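Local coordinates for protein serine-pyruvate aminotransferase (AgxT) (Sulfolobus solfataricus, PDB 3ZRP) that probably transfers amino groups from serine to pyruvate, and from alanine to glyoxylate, with pyridoxal 5'-phosphate as its cofactor, at residues A[304-308]-A[309-313]; A[374-377]-A[378-382]. All coordinates share one frame; numbering follows the deposited sequence.

Overall arrangement
Contact 1 (304-313) and contact 2 (374-382) are two local contacts met in series along the chain, with centres about 25 Å apart and nearest atoms about 12 Å apart, so they do not touch. What joins them is helix 346-363: Leu306 and Ala309 of contact 1 rest on Leu360 and Leu363, whereas Val376 of contact 2 packs on Ala349, Ile350 and Ile353. Both are peripheral: the centres of the contacts lie about 25 and 27 Å from the centre of the chain. Neither includes a residue of the pyridoxal-phosphate pocket. Contact 1 does adjoin a different site, since Lys307 pairs with Glu288, a calcium ligand in this protein although no calcium is bound to this chain.

Contact 1. Residues A[304-308]-A[309-313]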
# COMPACT_ATOMS: atom_id res chain seq x y z
N VAL A 304 -28.51 -3.14 11.17
CA VAL A 304 -29.69 -3.91 11.59
C VAL A 304 -29.70 -3.93 13.11
O VAL A 304 -28.86 -4.56 13.72
CB VAL A 304 -29.69 -5.37 11.00
CG1 VAL A 304 -30.97 -6.11 11.36
CG2 VAL A 304 -29.53 -5.36 9.46
N ILE A 305 -30.64 -3.19 13.70
CA ILE A 305 -30.76 -3.11 15.15
C ILE A 305 -31.32 -4.43 15.72
O ILE A 305 -32.30 -4.97 15.20
CB ILE A 305 -31.62 -1.90 15.60
CG1 ILE A 305 -30.92 -0.58 15.23
CG2 ILE A 305 -31.87 -1.94 17.11
CD1 ILE A 305 -31.86 0.60 15.05
N LEU A 306 -30.65 -4.92 16.76
CA LEU A 306 -31.09 -6.09 17.54
C LEU A 306 -31.58 -5.68 18.93
O LEU A 306 -30.82 -5.11 19.72
CB LEU A 306 -29.96 -7.11 17.67
CG LEU A 306 -29.54 -7.82 16.38
CD1 LEU A 306 -28.29 -8.65 16.60
CD2 LEU A 306 -30.68 -8.68 15.84
N LYS A 307 -32.84 -6.00 19.22
CA LYS A 307 -33.48 -5.62 20.48
C LYS A 307 -33.19 -6.60 21.61
O LYS A 307 -33.18 -6.21 22.78
CB LYS A 307 -35.00 -5.49 20.27
CG LYS A 307 -35.40 -4.42 19.24
CD LYS A 307 -35.47 -3.04 19.88
CE LYS A 307 -35.06 -1.93 18.92
NZ LYS A 307 -35.75 -1.95 17.60
N VAL A 308 -32.94 -7.86 21.27
CA VAL A 308 -32.71 -8.89 22.28
C VAL A 308 -31.40 -9.64 22.07
O VAL A 308 -30.57 -9.71 22.98
CB VAL A 308 -33.92 -9.90 22.33
CG1 VAL A 308 -33.63 -11.05 23.28
CG2 VAL A 308 -35.20 -9.18 22.76
N ALA A 309 -31.22 -10.22 20.88
CA ALA A 309 -30.05 -11.05 20.57
C ALA A 309 -28.73 -10.28 20.60
O ALA A 309 -28.69 -9.07 20.33
CB ALA A 309 -30.24 -11.72 19.21
N ASP A 310 -27.65 -10.99 20.93
CA ASP A 310 -26.29 -10.43 20.97
C ASP A 310 -25.68 -10.45 19.57
O ASP A 310 -25.62 -11.51 18.95
CB ASP A 310 -25.43 -11.22 21.97
CG ASP A 310 -23.97 -10.77 22.00
OD1 ASP A 310 -23.66 -9.59 21.73
OD2 ASP A 310 -23.11 -11.62 22.30
N PRO A 311 -25.22 -9.28 19.07
CA PRO A 311 -24.71 -9.21 17.69
C PRO A 311 -23.53 -10.15 17.38
O PRO A 311 -23.44 -10.63 16.24
CB PRO A 311 -24.31 -7.74 17.53
CG PRO A 311 -25.13 -7.02 18.53
CD PRO A 311 -25.24 -7.95 19.71
N GLN A 312 -22.65 -10.40 18.35
CA GLN A 312 -21.55 -11.34 18.15
C GLN A 312 -22.08 -12.74 17.87
O GLN A 312 -21.65 -13.39 16.91
CB GLN A 312 -20.58 -11.36 19.34
CG GLN A 312 -19.50 -10.28 19.30
CD GLN A 312 -18.60 -10.34 18.07
OE1 GLN A 312 -18.27 -9.31 17.48
NE2 GLN A 312 -18.21 -11.55 17.66
N LYS A 313 -23.02 -13.19 18.70
CA LYS A 313 -23.67 -14.49 18.51
C LYS A 313 -24.32 -14.56 17.14
O LYS A 313 -24.23 -15.58 16.45
CB LYS A 313 -24.70 -14.77 19.61
CG LYS A 313 -24.08 -15.15 20.95
CD LYS A 313 -25.14 -15.69 21.91
CE LYS A 313 -24.54 -16.11 23.25
NZ LYS A 313 -24.08 -14.94 24.05
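Two torsions aim Leu306 at Pro311: chi1 of -68° sets CG beside the backbone N, and chi2 of 172° extends CD1 onward to the start of helix 311-319. Leu306 CD1 thereby meets Pro311 CA at 3.8 Å. The same methyl lies 4.0 Å from Pro311 CG, so it sits over a face of the pyrrolidine ring rather than at its edge. Nearer the backbone, Leu306 CB packs by Ala309 O at 3.5 Å. Ala309 CB is a looser neighbour, 4.5 Å from Leu306 CD1. Phe336, Leu360 and Val314 also touch Leu306, consistent with its burial.

Val308 behaves differently: its side chain heads outward and touches Pro366, although Val308 CB stays 3.1 Å from Ala309 N. Around this bend the successive amides of Lys307, Val308 and Ala309 all donate to the carboxylate of Glu365, the first to OE2 and the other two to OE1, so one carboxylate accepts from three consecutive backbone N-H groups at the bend, where the chain is neither strand nor helix.

At the far end Asp310 occupies the N-cap position, and its OD2 makes a long salt bridge of 3.9 Å with Lys313 NZ, one turn on. Pro311 follows in the first turn of the helix, where an amide hydrogen is not needed. The whole is a strand-turn-helix connection, carrying the edge strand 301-305 of a three-stranded antiparallel sheet into helix 311-319 within the C-terminal part of a fold-type I aminotransferase.

Contact 2. Residues A[374-377]-A[378-382]; sequences KAVE and EVLFS
Glu378 opens the second half of this helix by donating its N-H to Lys374 O, with Glu378 N at 2.7 Å, the usual bond from residue i+4 to residue i. Its side chain extends beyond CG into solvent-facing territory, where a water gives a hydrogen bond of 2.8 Å to Ala375 O and a second, weak one to Glu378 OE1. Ala375 O is therefore gripped twice, because Val379 N also donates to it, across a longer 3.3 Å. Val379 CG2 lies against the same carbonyl oxygen, 3.6 Å from Ala375 O, in van der Waals contact, and its side chain goes on to pack against Ala277 and Ala280 of helix 264-284.

Leu380 comes next and makes the straightest of the four backbone bonds, its N-H meeting Val376 O at 170°. With chi1 at -59°, Leu380 CG is placed beside the backbone N and leans back over the preceding turn, 3.4 Å from Val376 O. The two side chains then lie side by side and point the same way, Val376 CG1 reaching Leu380 CD1 at 3.9 Å. Val376 faces helix 346-363, and Leu380 touches both Pro346 and Ala277.

Phe381 N donates to Glu377 O at 2.7 Å, with a more bent N-H...O angle of 149°, while its ring leads away from residues 374-377. At Ser382, where the modelled chain stops, both N and OG make only weak bonds to Glu378 O.

Chemically, the contact is divided: the backbone bonds sustain the helix, Ala375, Val376, Val379 and Leu380 supply an apolar face for two neighbouring helices, and the exposed side holds Lys374, Glu377 and Glu378 together with the aromatic Phe381, so the helix is amphipathic in the main.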
# COMPACT_ATOMS: atom_id res chain seq x y z
N LYS A 374 -40.37 -13.73 1.20
CA LYS A 374 -41.42 -13.28 0.27
C LYS A 374 -41.34 -11.77 0.01
O LYS A 374 -41.47 -11.33 -1.14
CB LYS A 374 -42.84 -13.70 0.70
CG LYS A 374 -43.11 -13.78 2.21
CD LYS A 374 -44.52 -14.32 2.51
CE LYS A 374 -44.64 -15.83 2.30
NZ LYS A 374 -46.06 -16.29 2.29
N ALA A 375 -41.09 -11.00 1.06
CA ALA A 375 -40.89 -9.55 0.92
C ALA A 375 -39.76 -9.25 -0.07
O ALA A 375 -39.91 -8.42 -0.97
CB ALA A 375 -40.62 -8.91 2.27
N VAL A 376 -38.63 -9.95 0.10
CA VAL A 376 -37.49 -9.87 -0.83
C VAL A 376 -37.91 -10.28 -2.25
O VAL A 376 -37.65 -9.55 -3.21
CB VAL A 376 -36.29 -10.77 -0.35
CG1 VAL A 376 -35.13 -10.71 -1.34
CG2 VAL A 376 -35.82 -10.38 1.04
N GLU A 377 -38.54 -11.44 -2.37
CA GLU A 377 -38.98 -11.95 -3.68
C GLU A 377 -39.91 -10.94 -4.35
O GLU A 377 -39.79 -10.70 -5.56
CB GLU A 377 -39.71 -13.30 -3.55
CG GLU A 377 -38.91 -14.44 -2.93
CD GLU A 377 -38.47 -15.48 -3.94
OE1 GLU A 377 -38.34 -15.15 -5.14
OE2 GLU A 377 -38.26 -16.64 -3.51
N GLU A 378 -40.80 -10.33 -3.57
CA GLU A 378 -41.74 -9.35 -4.12
C GLU A 378 -41.02 -8.20 -4.80
O GLU A 378 -41.39 -7.83 -5.92
CB GLU A 378 -42.67 -8.81 -3.03
CG GLU A 378 -44.12 -8.77 -3.47
CD GLU A 378 -44.94 -7.69 -2.78
OE1 GLU A 378 -44.94 -7.64 -1.53
OE2 GLU A 378 -45.56 -6.89 -3.50
N VAL A 379 -40.00 -7.64 -4.15
CA VAL A 379 -39.23 -6.54 -4.74
C VAL A 379 -38.52 -6.97 -6.03
O VAL A 379 -38.55 -6.26 -7.03
CB VAL A 379 -38.20 -5.91 -3.76
CG1 VAL A 379 -37.35 -4.85 -4.46
CG2 VAL A 379 -38.91 -5.31 -2.54
N LEU A 380 -37.87 -8.13 -5.98
CA LEU A 380 -37.14 -8.65 -7.14
C LEU A 380 -38.10 -8.99 -8.27
O LEU A 380 -37.76 -8.81 -9.45
CB LEU A 380 -36.28 -9.86 -6.75
CG LEU A 380 -35.22 -9.63 -5.65
CD1 LEU A 380 -34.62 -10.95 -5.24
CD2 LEU A 380 -34.14 -8.62 -6.09
N PHE A 381 -39.31 -9.44 -7.91
CA PHE A 381 -40.39 -9.74 -8.87
C PHE A 381 -40.72 -8.55 -9.80
O PHE A 381 -40.93 -8.72 -11.01
CB PHE A 381 -41.64 -10.23 -8.14
CG PHE A 381 -42.80 -10.51 -9.06
CD1 PHE A 381 -43.71 -9.50 -9.38
CD2 PHE A 381 -43.01 -11.79 -9.58
CE1 PHE A 381 -44.79 -9.76 -10.22
CE2 PHE A 381 -44.08 -12.05 -10.42
CZ PHE A 381 -44.98 -11.03 -10.74
N SER A 382 -40.80 -7.35 -9.21
CA SER A 382 -40.93 -6.11 -9.94
C SER A 382 -39.65 -5.90 -10.74
O SER A 382 -39.41 -4.82 -11.27
CB SER A 382 -41.15 -4.93 -8.99
OG SER A 382 -42.15 -5.19 -8.01
O HOH W 1 -41.81 -6.44 -0.68